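Side-chain contacts in cycloalternan-forming enzyme (PDB 5F7U), which belongs to glycoside hydrolase family 31, joining a TIM-barrel domain to several beta domains and a family 6 carbohydrate-binding module: residues V460-G465 against E469-D474; E406-W411 against Q499-G504; E476-Q481 against V515-S520. The protein carries 1 engineered substitution. One frame throughout, in Å; residues are numbered along the deposited sequence.

Contact 1 of 3, residues V460-G465 against E469-D474; sequences VLKDDG and EQRDND. With GLC (alpha-D-glucopyranose), chain C.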
loop_
_atom_site.group_PDB
_atom_site.type_symbol
_atom_site.label_atom_id
_atom_site.label_comp_id
_atom_site.label_asym_id
_atom_site.label_seq_id
_atom_site.Cartn_x
_atom_site.Cartn_y
_atom_site.Cartn_z
ATOM N N VAL A 460 -0.929 -25.466 -0.202
ATOM C CA VAL A 460 -0.929 -26.644 -1.058
ATOM C C VAL A 460 -0.285 -27.782 -0.288
ATOM O O VAL A 460 0.643 -27.554 0.464
ATOM C CB VAL A 460 -0.190 -26.337 -2.397
ATOM C CG1 VAL A 460 1.280 -25.962 -2.169
ATOM C CG2 VAL A 460 -0.332 -27.472 -3.404
ATOM N N LEU A 461 -0.815 -28.996 -0.454
ATOM C CA LEU A 461 -0.128 -30.196 -0.011
ATOM C C LEU A 461 0.778 -30.644 -1.152
ATOM O O LEU A 461 0.299 -30.962 -2.249
ATOM C CB LEU A 461 -1.120 -31.295 0.366
ATOM C CG LEU A 461 -0.498 -32.595 0.888
ATOM C CD1 LEU A 461 -1.234 -33.041 2.144
ATOM C CD2 LEU A 461 -0.511 -33.685 -0.168
ATOM N N LYS A 462 2.082 -30.644 -0.879
ATOM C CA LYS A 462 3.093 -30.918 -1.886
ATOM C C LYS A 462 2.978 -32.354 -2.363
ATOM O O LYS A 462 2.822 -33.264 -1.553
ATOM C CB LYS A 462 4.484 -30.636 -1.318
ATOM C CG LYS A 462 5.617 -31.120 -2.207
ATOM C CD LYS A 462 6.877 -31.348 -1.403
ATOM C CE LYS A 462 7.842 -32.215 -2.186
ATOM N NZ LYS A 462 9.178 -32.163 -1.541
ATOM N N ASP A 463 3.025 -32.556 -3.681
ATOM C CA ASP A 463 3.098 -33.911 -4.226
ATOM C C ASP A 463 3.969 -33.918 -5.474
ATOM O O ASP A 463 3.496 -33.622 -6.571
ATOM C CB ASP A 463 1.704 -34.490 -4.518
ATOM C CG ASP A 463 1.743 -35.947 -4.986
ATOM O OD1 ASP A 463 2.842 -36.533 -5.122
ATOM O OD2 ASP A 463 0.661 -36.517 -5.234
ATOM N N ASP A 464 5.237 -34.269 -5.295
ATOM C CA ASP A 464 6.162 -34.354 -6.430
ATOM C C ASP A 464 6.448 -35.795 -6.867
ATOM O O ASP A 464 7.457 -36.068 -7.523
ATOM C CB ASP A 464 7.453 -33.614 -6.099
ATOM C CG ASP A 464 8.227 -34.257 -4.966
ATOM O OD1 ASP A 464 7.696 -35.152 -4.267
ATOM O OD2 ASP A 464 9.385 -33.851 -4.767
ATOM N N GLY A 465 5.567 -36.713 -6.481
ATOM C CA GLY A 465 5.697 -38.111 -6.868
ATOM C C GLY A 465 6.708 -38.919 -6.078
ATOM O O GLY A 465 6.778 -40.125 -6.262
ATOM N N GLU A 469 6.272 -40.862 3.840
ATOM C CA GLU A 469 5.171 -41.489 4.584
ATOM C C GLU A 469 4.074 -40.538 5.086
ATOM O O GLU A 469 2.895 -40.716 4.742
ATOM C CB GLU A 469 5.718 -42.340 5.731
ATOM C CG GLU A 469 4.672 -43.215 6.398
ATOM C CD GLU A 469 5.246 -44.100 7.498
ATOM O OE1 GLU A 469 6.382 -43.861 7.971
ATOM O OE2 GLU A 469 4.539 -45.033 7.916
ATOM N N GLN A 470 4.459 -39.532 5.879
ATOM C CA GLN A 470 3.477 -38.615 6.470
ATOM C C GLN A 470 2.688 -37.838 5.432
ATOM O O GLN A 470 1.481 -37.675 5.570
ATOM C CB GLN A 470 4.118 -37.651 7.483
ATOM C CG GLN A 470 3.097 -36.917 8.361
ATOM C CD GLN A 470 2.192 -37.883 9.113
ATOM O OE1 GLN A 470 2.669 -38.814 9.739
ATOM N NE2 GLN A 470 0.885 -37.668 9.041
ATOM N N ARG A 471 3.390 -37.374 4.399
ATOM C CA ARG A 471 2.792 -36.606 3.321
ATOM C C ARG A 471 1.803 -37.499 2.558
ATOM O O ARG A 471 0.688 -37.066 2.260
ATOM C CB ARG A 471 3.899 -36.075 2.412
ATOM C CG ARG A 471 3.554 -34.858 1.572
ATOM C CD ARG A 471 4.693 -34.661 0.565
ATOM N NE ARG A 471 4.462 -35.464 -0.641
ATOM C CZ ARG A 471 5.387 -36.095 -1.359
ATOM N NH1 ARG A 471 5.001 -36.766 -2.432
ATOM N NH2 ARG A 471 6.682 -36.074 -1.034
ATOM N N ASP A 472 2.208 -38.742 2.279
ATOM C CA ASP A 472 1.347 -39.731 1.609
ATOM C C ASP A 472 0.073 -40.024 2.422
ATOM O O ASP A 472 -1.031 -39.996 1.875
ATOM C CB ASP A 472 2.139 -41.010 1.269
ATOM C CG ASP A 472 3.220 -40.767 0.219
ATOM O OD1 ASP A 472 3.034 -39.869 -0.647
ATOM O OD2 ASP A 472 4.269 -41.448 0.257
ATOM N N ASN A 473 0.235 -40.246 3.727
ATOM C CA ASN A 473 -0.902 -40.419 4.644
ATOM C C ASN A 473 -1.885 -39.239 4.604
ATOM O O ASN A 473 -3.100 -39.430 4.449
ATOM C CB ASN A 473 -0.412 -40.637 6.085
ATOM C CG ASN A 473 0.286 -41.975 6.300
ATOM O OD1 ASN A 473 0.304 -42.851 5.435
ATOM N ND2 ASN A 473 0.880 -42.128 7.478
ATOM N N ASP A 474 -1.345 -38.019 4.725
ATOM C CA ASP A 474 -2.151 -36.809 4.705
ATOM C C ASP A 474 -2.902 -36.636 3.391
ATOM O O ASP A 474 -4.067 -36.239 3.395
ATOM C CB ASP A 474 -1.281 -35.578 4.969
ATOM C CG ASP A 474 -0.770 -35.507 6.403
ATOM O OD1 ASP A 474 -1.136 -36.356 7.248
ATOM O OD2 ASP A 474 0.005 -34.575 6.700
HETATM C C1 GLC C . 10.325 -39.210 9.738
HETATM C C2 GLC C . 9.741 -40.328 10.615
HETATM C C3 GLC C . 9.469 -41.597 9.803
HETATM C C4 GLC C . 8.622 -41.297 8.568
HETATM C C5 GLC C . 9.231 -40.155 7.740
HETATM C C6 GLC C . 8.292 -39.714 6.626
HETATM O O2 GLC C . 10.629 -40.626 11.695
HETATM O O3 GLC C . 8.782 -42.553 10.617
HETATM O O4 GLC C . 8.514 -42.468 7.757
HETATM O O5 GLC C . 9.502 -39.012 8.573
HETATM O O6 GLC C . 7.074 -39.221 7.200
#

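Contact 2 of 3, residues E406-W411 against Q499-G504; sequences ETYYIW and QWFGNG. With GLC (alpha-D-glucopyranose), chain F; GLC (alpha-D-glucopyranose), chain B.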
loop_
_atom_site.group_PDB
_atom_site.type_symbol
_atom_site.label_atom_id
_atom_site.label_comp_id
_atom_site.label_asym_id
_atom_site.label_seq_id
_atom_site.Cartn_x
_atom_site.Cartn_y
_atom_site.Cartn_z
ATOM N N GLU A 406 8.339 -31.263 3.182
ATOM C CA GLU A 406 7.407 -32.256 2.682
ATOM C C GLU A 406 5.996 -31.995 3.175
ATOM O O GLU A 406 5.097 -31.810 2.369
ATOM C CB GLU A 406 7.853 -33.661 3.088
ATOM C CG GLU A 406 9.168 -34.118 2.470
ATOM C CD GLU A 406 9.127 -34.290 0.956
ATOM O OE1 GLU A 406 8.054 -34.175 0.315
ATOM O OE2 GLU A 406 10.215 -34.530 0.379
ATOM N N THR A 407 5.811 -32.000 4.495
ATOM C CA THR A 407 4.509 -31.722 5.099
ATOM C C THR A 407 4.324 -30.220 5.343
ATOM O O THR A 407 3.201 -29.728 5.401
ATOM C CB THR A 407 4.341 -32.416 6.465
ATOM O OG1 THR A 407 5.263 -31.864 7.419
ATOM C CG2 THR A 407 4.545 -33.958 6.356
ATOM N N TYR A 408 5.431 -29.519 5.571
ATOM C CA TYR A 408 5.426 -28.101 5.959
ATOM C C TYR A 408 4.738 -27.807 7.298
ATOM O O TYR A 408 4.364 -26.665 7.563
ATOM C CB TYR A 408 4.907 -27.197 4.816
ATOM C CG TYR A 408 5.844 -27.239 3.651
ATOM C CD1 TYR A 408 6.992 -26.437 3.640
ATOM C CD2 TYR A 408 5.624 -28.120 2.594
ATOM C CE1 TYR A 408 7.892 -26.505 2.600
ATOM C CE2 TYR A 408 6.523 -28.206 1.537
ATOM C CZ TYR A 408 7.649 -27.385 1.553
ATOM O OH TYR A 408 8.551 -27.468 0.512
ATOM N N TYR A 409 4.554 -28.832 8.135
ATOM C CA TYR A 409 4.156 -28.576 9.514
ATOM C C TYR A 409 5.038 -29.287 10.548
ATOM O O TYR A 409 4.785 -29.179 11.750
ATOM C CB TYR A 409 2.650 -28.821 9.740
ATOM C CG TYR A 409 2.194 -30.244 9.534
ATOM C CD1 TYR A 409 2.353 -31.192 10.541
ATOM C CD2 TYR A 409 1.570 -30.633 8.339
ATOM C CE1 TYR A 409 1.943 -32.506 10.354
ATOM C CE2 TYR A 409 1.142 -31.947 8.145
ATOM C CZ TYR A 409 1.332 -32.871 9.159
ATOM O OH TYR A 409 0.907 -34.179 9.013
ATOM N N ILE A 410 6.084 -29.970 10.071
ATOM C CA ILE A 410 7.023 -30.709 10.920
ATOM C C ILE A 410 8.407 -30.090 10.721
ATOM O O ILE A 410 8.804 -29.799 9.587
ATOM C CB ILE A 410 7.034 -32.213 10.570
ATOM C CG1 ILE A 410 5.637 -32.817 10.806
ATOM C CG2 ILE A 410 8.114 -32.987 11.355
ATOM C CD1 ILE A 410 5.463 -34.243 10.282
ATOM N N TRP A 411 9.109 -29.877 11.836
ATOM C CA TRP A 411 10.474 -29.349 11.838
ATOM C C TRP A 411 11.426 -30.248 11.075
ATOM O O TRP A 411 11.351 -31.491 11.168
ATOM C CB TRP A 411 10.967 -29.134 13.281
ATOM C CG TRP A 411 10.270 -27.985 13.886
ATOM C CD1 TRP A 411 9.063 -28.006 14.543
ATOM C CD2 TRP A 411 10.679 -26.606 13.823
ATOM N NE1 TRP A 411 8.709 -26.711 14.916
ATOM C CE2 TRP A 411 9.680 -25.841 14.486
ATOM C CE3 TRP A 411 11.806 -25.941 13.285
ATOM C CZ2 TRP A 411 9.759 -24.448 14.612
ATOM C CZ3 TRP A 411 11.884 -24.544 13.422
ATOM C CH2 TRP A 411 10.858 -23.822 14.085
ATOM N N GLN A 499 3.756 -25.196 -12.864
ATOM C CA GLN A 499 3.738 -24.070 -11.934
ATOM C C GLN A 499 4.451 -24.385 -10.630
ATOM O O GLN A 499 4.873 -25.523 -10.402
ATOM C CB GLN A 499 2.300 -23.614 -11.657
ATOM C CG GLN A 499 1.476 -23.367 -12.912
ATOM C CD GLN A 499 2.014 -22.240 -13.768
ATOM O OE1 GLN A 499 2.581 -21.271 -13.272
ATOM N NE2 GLN A 499 1.838 -22.367 -15.070
ATOM N N TRP A 500 4.580 -23.360 -9.787
ATOM C CA TRP A 500 5.149 -23.507 -8.454
ATOM C C TRP A 500 4.268 -24.484 -7.680
ATOM O O TRP A 500 3.044 -24.316 -7.648
ATOM C CB TRP A 500 5.208 -22.145 -7.769
ATOM C CG TRP A 500 6.052 -22.123 -6.514
ATOM C CD1 TRP A 500 7.230 -22.791 -6.297
ATOM C CD2 TRP A 500 5.777 -21.386 -5.320
ATOM N NE1 TRP A 500 7.705 -22.515 -5.030
ATOM C CE2 TRP A 500 6.837 -21.652 -4.412
ATOM C CE3 TRP A 500 4.748 -20.510 -4.930
ATOM C CZ2 TRP A 500 6.895 -21.073 -3.130
ATOM C CZ3 TRP A 500 4.796 -19.946 -3.651
ATOM C CH2 TRP A 500 5.868 -20.233 -2.765
ATOM N N PHE A 501 4.882 -25.521 -7.115
ATOM C CA PHE A 501 4.154 -26.620 -6.455
ATOM C C PHE A 501 3.185 -27.372 -7.399
ATOM O O PHE A 501 2.189 -27.952 -6.960
ATOM C CB PHE A 501 3.455 -26.159 -5.152
ATOM C CG PHE A 501 4.385 -26.000 -3.977
ATOM C CD1 PHE A 501 4.717 -27.100 -3.177
ATOM C CD2 PHE A 501 4.915 -24.742 -3.655
ATOM C CE1 PHE A 501 5.569 -26.951 -2.077
ATOM C CE2 PHE A 501 5.772 -24.586 -2.562
ATOM C CZ PHE A 501 6.097 -25.694 -1.772
ATOM N N GLY A 502 3.521 -27.390 -8.696
ATOM C CA GLY A 502 2.841 -28.221 -9.688
ATOM C C GLY A 502 2.600 -29.638 -9.193
ATOM O O GLY A 502 3.465 -30.224 -8.524
ATOM N N ASN A 503 1.414 -30.154 -9.503
ATOM C CA ASN A 503 0.906 -31.465 -9.061
ATOM C C ASN A 503 0.468 -31.517 -7.585
ATOM O O ASN A 503 -0.096 -32.518 -7.143
ATOM C CB ASN A 503 1.870 -32.623 -9.393
ATOM C CG ASN A 503 1.207 -33.981 -9.278
ATOM O OD1 ASN A 503 0.226 -34.275 -9.973
ATOM N ND2 ASN A 503 1.727 -34.822 -8.381
ATOM N N GLY A 504 0.724 -30.446 -6.843
ATOM C CA GLY A 504 0.280 -30.362 -5.448
ATOM C C GLY A 504 -1.229 -30.177 -5.365
ATOM O O GLY A 504 -1.853 -29.651 -6.293
HETATM C C1 GLC F . 9.749 -19.171 -7.402
HETATM C C2 GLC F . 8.354 -19.105 -6.768
HETATM C C3 GLC F . 8.260 -17.985 -5.723
HETATM C C4 GLC F . 9.314 -18.172 -4.624
HETATM C C5 GLC F . 10.693 -18.259 -5.319
HETATM C C6 GLC F . 11.841 -18.547 -4.363
HETATM O O1 GLC F . 9.956 -18.046 -8.267
HETATM O O2 GLC F . 7.386 -18.883 -7.794
HETATM O O3 GLC F . 6.938 -17.948 -5.189
HETATM O O4 GLC F . 9.332 -17.059 -3.699
HETATM O O5 GLC F . 10.778 -19.222 -6.394
HETATM O O6 GLC F . 12.519 -17.299 -4.251
HETATM C C1 GLC B . 11.936 -21.220 -0.990
HETATM C C2 GLC B . 11.926 -22.339 -2.040
HETATM C C3 GLC B . 10.921 -23.439 -1.675
HETATM C C4 GLC B . 11.136 -23.934 -0.245
HETATM C C5 GLC B . 11.053 -22.725 0.698
HETATM C C6 GLC B . 11.170 -23.063 2.179
HETATM O O2 GLC B . 11.561 -21.808 -3.316
HETATM O O3 GLC B . 11.030 -24.533 -2.594
HETATM O O4 GLC B . 10.132 -24.906 0.070
HETATM O O5 GLC B . 12.068 -21.766 0.336
HETATM O O6 GLC B . 12.511 -23.481 2.453
#

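Contact 3 of 3, residues E476-Q481 against V515-S520; sequences EYMISQ and VDWWTS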
loop_
_atom_site.group_PDB
_atom_site.type_symbol
_atom_site.label_atom_id
_atom_site.label_comp_id
_atom_site.label_asym_id
_atom_site.label_seq_id
_atom_site.Cartn_x
_atom_site.Cartn_y
_atom_site.Cartn_z
ATOM N N GLU A 476 -3.869 -39.048 1.214
ATOM C CA GLU A 476 -4.956 -40.018 1.139
ATOM C C GLU A 476 -6.182 -39.552 1.932
ATOM O O GLU A 476 -7.304 -39.626 1.434
ATOM C CB GLU A 476 -4.484 -41.402 1.603
ATOM C CG GLU A 476 -5.494 -42.513 1.337
ATOM C CD GLU A 476 -4.927 -43.905 1.568
ATOM O OE1 GLU A 476 -3.683 -44.040 1.715
ATOM O OE2 GLU A 476 -5.724 -44.877 1.588
ATOM N N TYR A 477 -5.946 -39.041 3.143
ATOM C CA TYR A 477 -7.008 -38.492 3.990
ATOM C C TYR A 477 -7.696 -37.283 3.356
ATOM O O TYR A 477 -8.932 -37.215 3.301
ATOM C CB TYR A 477 -6.461 -38.128 5.381
ATOM C CG TYR A 477 -7.519 -37.612 6.345
ATOM C CD1 TYR A 477 -8.513 -38.468 6.852
ATOM C CD2 TYR A 477 -7.537 -36.269 6.742
ATOM C CE1 TYR A 477 -9.479 -38.001 7.735
ATOM C CE2 TYR A 477 -8.505 -35.793 7.621
ATOM C CZ TYR A 477 -9.474 -36.662 8.109
ATOM O OH TYR A 477 -10.437 -36.212 8.982
ATOM N N MET A 478 -6.879 -36.334 2.891
ATOM C CA MET A 478 -7.358 -35.110 2.268
ATOM C C MET A 478 -8.305 -35.401 1.101
ATOM O O MET A 478 -9.384 -34.819 1.016
ATOM C CB MET A 478 -6.159 -34.281 1.811
ATOM C CG MET A 478 -6.487 -32.891 1.321
ATOM S SD MET A 478 -4.922 -32.135 0.849
ATOM C CE MET A 478 -5.507 -30.535 0.317
ATOM N N ILE A 479 -7.899 -36.316 0.225
ATOM C CA ILE A 479 -8.715 -36.725 -0.919
ATOM C C ILE A 479 -10.016 -37.408 -0.476
ATOM O O ILE A 479 -11.096 -36.999 -0.920
ATOM C CB ILE A 479 -7.905 -37.597 -1.905
ATOM C CG1 ILE A 479 -6.746 -36.768 -2.490
ATOM C CG2 ILE A 479 -8.799 -38.129 -3.028
ATOM C CD1 ILE A 479 -5.693 -37.597 -3.200
ATOM N N SER A 480 -9.920 -38.402 0.416
ATOM C CA SER A 480 -11.105 -39.153 0.876
ATOM C C SER A 480 -12.155 -38.268 1.573
ATOM O O SER A 480 -13.354 -38.545 1.486
ATOM C CB SER A 480 -10.705 -40.337 1.769
ATOM O OG SER A 480 -10.369 -39.895 3.081
ATOM N N GLN A 481 -11.700 -37.200 2.241
ATOM C CA GLN A 481 -12.592 -36.276 2.945
ATOM C C GLN A 481 -13.210 -35.204 2.058
ATOM O O GLN A 481 -14.119 -34.494 2.487
ATOM C CB GLN A 481 -11.864 -35.611 4.120
ATOM C CG GLN A 481 -11.513 -36.560 5.250
ATOM C CD GLN A 481 -12.692 -37.418 5.676
ATOM O OE1 GLN A 481 -13.629 -36.921 6.290
ATOM N NE2 GLN A 481 -12.652 -38.715 5.338
ATOM N N VAL A 515 -10.433 -26.596 6.484
ATOM C CA VAL A 515 -9.645 -25.563 7.170
ATOM C C VAL A 515 -9.330 -26.005 8.591
ATOM O O VAL A 515 -8.177 -25.920 9.028
ATOM C CB VAL A 515 -10.383 -24.210 7.159
ATOM C CG1 VAL A 515 -9.606 -23.134 7.938
ATOM C CG2 VAL A 515 -10.599 -23.778 5.707
ATOM N N ASP A 516 -10.356 -26.480 9.310
ATOM C CA ASP A 516 -10.160 -26.982 10.671
ATOM C C ASP A 516 -9.112 -28.090 10.720
ATOM O O ASP A 516 -8.249 -28.073 11.599
ATOM C CB ASP A 516 -11.491 -27.445 11.297
ATOM C CG ASP A 516 -12.427 -26.267 11.639
ATOM O OD1 ASP A 516 -11.951 -25.102 11.765
ATOM O OD2 ASP A 516 -13.645 -26.503 11.778
ATOM N N TRP A 517 -9.162 -29.021 9.764
ATOM C CA TRP A 517 -8.167 -30.089 9.675
ATOM C C TRP A 517 -6.777 -29.533 9.405
ATOM O O TRP A 517 -5.847 -29.804 10.137
ATOM C CB TRP A 517 -8.526 -31.113 8.603
ATOM C CG TRP A 517 -7.409 -32.052 8.352
ATOM C CD1 TRP A 517 -6.897 -32.972 9.237
ATOM C CD2 TRP A 517 -6.624 -32.159 7.155
ATOM N NE1 TRP A 517 -5.840 -33.636 8.661
ATOM C CE2 TRP A 517 -5.652 -33.164 7.385
ATOM C CE3 TRP A 517 -6.644 -31.500 5.907
ATOM C CZ2 TRP A 517 -4.710 -33.543 6.408
ATOM C CZ3 TRP A 517 -5.697 -31.870 4.931
ATOM C CH2 TRP A 517 -4.754 -32.891 5.189
ATOM N N TRP A 518 -6.650 -28.755 8.343
ATOM C CA TRP A 518 -5.345 -28.210 7.932
ATOM C C TRP A 518 -4.689 -27.439 9.079
ATOM O O TRP A 518 -3.522 -27.684 9.409
ATOM C CB TRP A 518 -5.560 -27.288 6.750
ATOM C CG TRP A 518 -4.327 -26.829 6.049
ATOM C CD1 TRP A 518 -3.658 -25.645 6.250
ATOM C CD2 TRP A 518 -3.658 -27.494 4.967
ATOM N NE1 TRP A 518 -2.595 -25.545 5.370
ATOM C CE2 TRP A 518 -2.574 -26.662 4.572
ATOM C CE3 TRP A 518 -3.872 -28.714 4.288
ATOM C CZ2 TRP A 518 -1.700 -27.005 3.519
ATOM C CZ3 TRP A 518 -2.999 -29.062 3.239
ATOM C CH2 TRP A 518 -1.922 -28.198 2.866
ATOM N N THR A 519 -5.462 -26.544 9.705
ATOM C CA THR A 519 -4.972 -25.749 10.826
ATOM C C THR A 519 -4.685 -26.600 12.065
ATOM O O THR A 519 -3.709 -26.341 12.766
ATOM C CB THR A 519 -5.888 -24.567 11.159
ATOM O OG1 THR A 519 -7.183 -25.039 11.532
ATOM C CG2 THR A 519 -5.984 -23.573 9.957
ATOM N N SER A 520 -5.493 -27.643 12.310
ATOM C CA SER A 520 -5.238 -28.538 13.464
ATOM C C SER A 520 -3.824 -29.153 13.427
ATOM O O SER A 520 -3.221 -29.420 14.474
ATOM C CB SER A 520 -6.301 -29.645 13.600
ATOM O OG SER A 520 -6.148 -30.663 12.619
#

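Contact 1 of 3, residues V460-G465 against E469-D474
Arg471 reaches from helix 469-481 into the turn formed by Lys462, Asp463, Asp464 and Gly465. Its chain bends at chi3 (87°), which brings Arg471 NE to within 2.9 Å of Lys462 O. Two salt bridges follow: Arg471 NH1 lies 3.5 Å from Asp463 OD1, and Arg471 NH2 lies 3.5 Å from Asp464 OD1. They differ in geometry. The Asp463 carboxylate is turned 38° from the guanidinium plane, whereas that of Asp464 stands at 80°, its OD1 well out of the plane, so only charge attracts there. Asp463 OD1 also accepts Gly465 N at 3.1 Å, an Asx turn that fixes this carboxylate, and its OD2 pairs with Arg494; Asp464 OD1 bonds to Thr466 as well. Lys462 NZ is 4.7 Å from Arg471 NH2, but both form salt bridges with Glu406, which probably offsets the like charges. Leu461 supplies the apolar part, its CD1 packing 3.8 Å from CB of Asp474. At the helix start, Glu469 OE1 accepts a hydrogen bond from O4 of the chain C alpha-D-glucopyranose, 2.6 Å away. Through Leu461, whose backbone is hydrogen-bonded to Ile505, and Asp474, whose carboxylate bonds to Tyr409, the contact ties the two-stranded antiparallel sheet of 460-461 and 505-506 to helix 469-481.

Contact 2 of 3, residues E406-W411 against Q499-G504
Tyr408 and Phe501 meet as an offset edge-to-face aromatic pair beside a glycan pocket of the TIM-barrel domain, a pocket that includes Tyr408 and Trp500. From CB, which points toward 499-504, the Tyr408 side chain leaves with CG anti to the carbonyl carbon (chi1 -65°) and heads for Phe501. Glu406 N sits over one face of the ring, offset toward its rim. Farther out, Tyr408 CE2 packs 3.9 Å from Phe501 CE1, while across the ring Tyr408 CE1 comes within 3.7 Å of O4 of the chain B alpha-D-glucopyranose. Tyr408 CZ lies 4.0 Å from Phe501 CZ. At the tip, Tyr408 OH is 3.0 Å from O4 of the same chain B sugar and is hydrogen-bonded to Glu405. Phe501 turns its edge to the Tyr408 face, the planes at 76° and the centroids 5.9 Å apart. It is presented by a type II beta turn, Gln499 to Gly502, and its CD2 packs over the centre of one face of the Trp500 ring. The opposite face of that indole takes the chain F alpha-D-glucopyranose, with Trp500 CZ3 3.3 Å from sugar O3.

Contact 3 of 3, residues E476-Q481 against V515-S520
Trp517 and Trp518 of helix 512-520 take up Tyr477 and Met478 of helix 469-481. The two short segments run nearly antiparallel, at 167°, with axes 12.0 Å apart at closest approach, a spacing filled by the large side chains. Along 515-520, Trp517 comes first and supplies most of what this segment contributes. Tyr477 points the edge of its ring at one face of the indole: Tyr477 CE2 is 3.6 Å from Trp517 NE1, the phenol ring and five-membered ring are inclined at 61°, and their centroids are 4.9 Å apart. Within helix 469-481, Gln481 CG lies against a face of the Tyr477 ring. The indole N-H of Trp517 is hydrogen-bonded to Gly422 O, which helps fix the rotation of the ring. Met478, fully extended with CG anti to the backbone N (chi1 -172°), crosses the Trp517 side chain at about a right angle. Met478 CG is 3.8 Å from Trp517 CZ3, and Met478 SD lies at the edge of the Trp517 six-membered ring, 5.4 Å from its centroid. Next along the helix, Trp518 meets the end of that chain, its CZ3 4.1 Å from Met478 CE, while its NE1 bonds to Tyr570 and Arg522 makes a cation-pi contact with it. At the end of the segment, Ser520 OG donates to Trp517 O at 2.6 Å. A Met-aromatic contact and an edge-to-face pair thus join an antiparallel helix pair, set in the long connection between the third and fourth strands of the TIM barrel.

In the fold
Leaving barrel strand 396-399, the chain first lays down 406-411, the opening half of contact 2. It then passes through barrel strand 452-457 and turns at once into contact 1, which closes a short loop between 460-465 and the start of helix 469-481. The same helix goes on to 476-481 and opens contact 3. Only afterwards does 499-504 return to complete contact 2, enclosing contact 1, and 515-520 then completes contact 3, so contacts 2 and 3 cross while contacts 1 and 3 follow in series. Contact 1 touches both others, whose nearest atoms stay about 6 Å apart. Glycan-pocket loops, two-stranded sheet and helices are thereby joined on one side of the molecule.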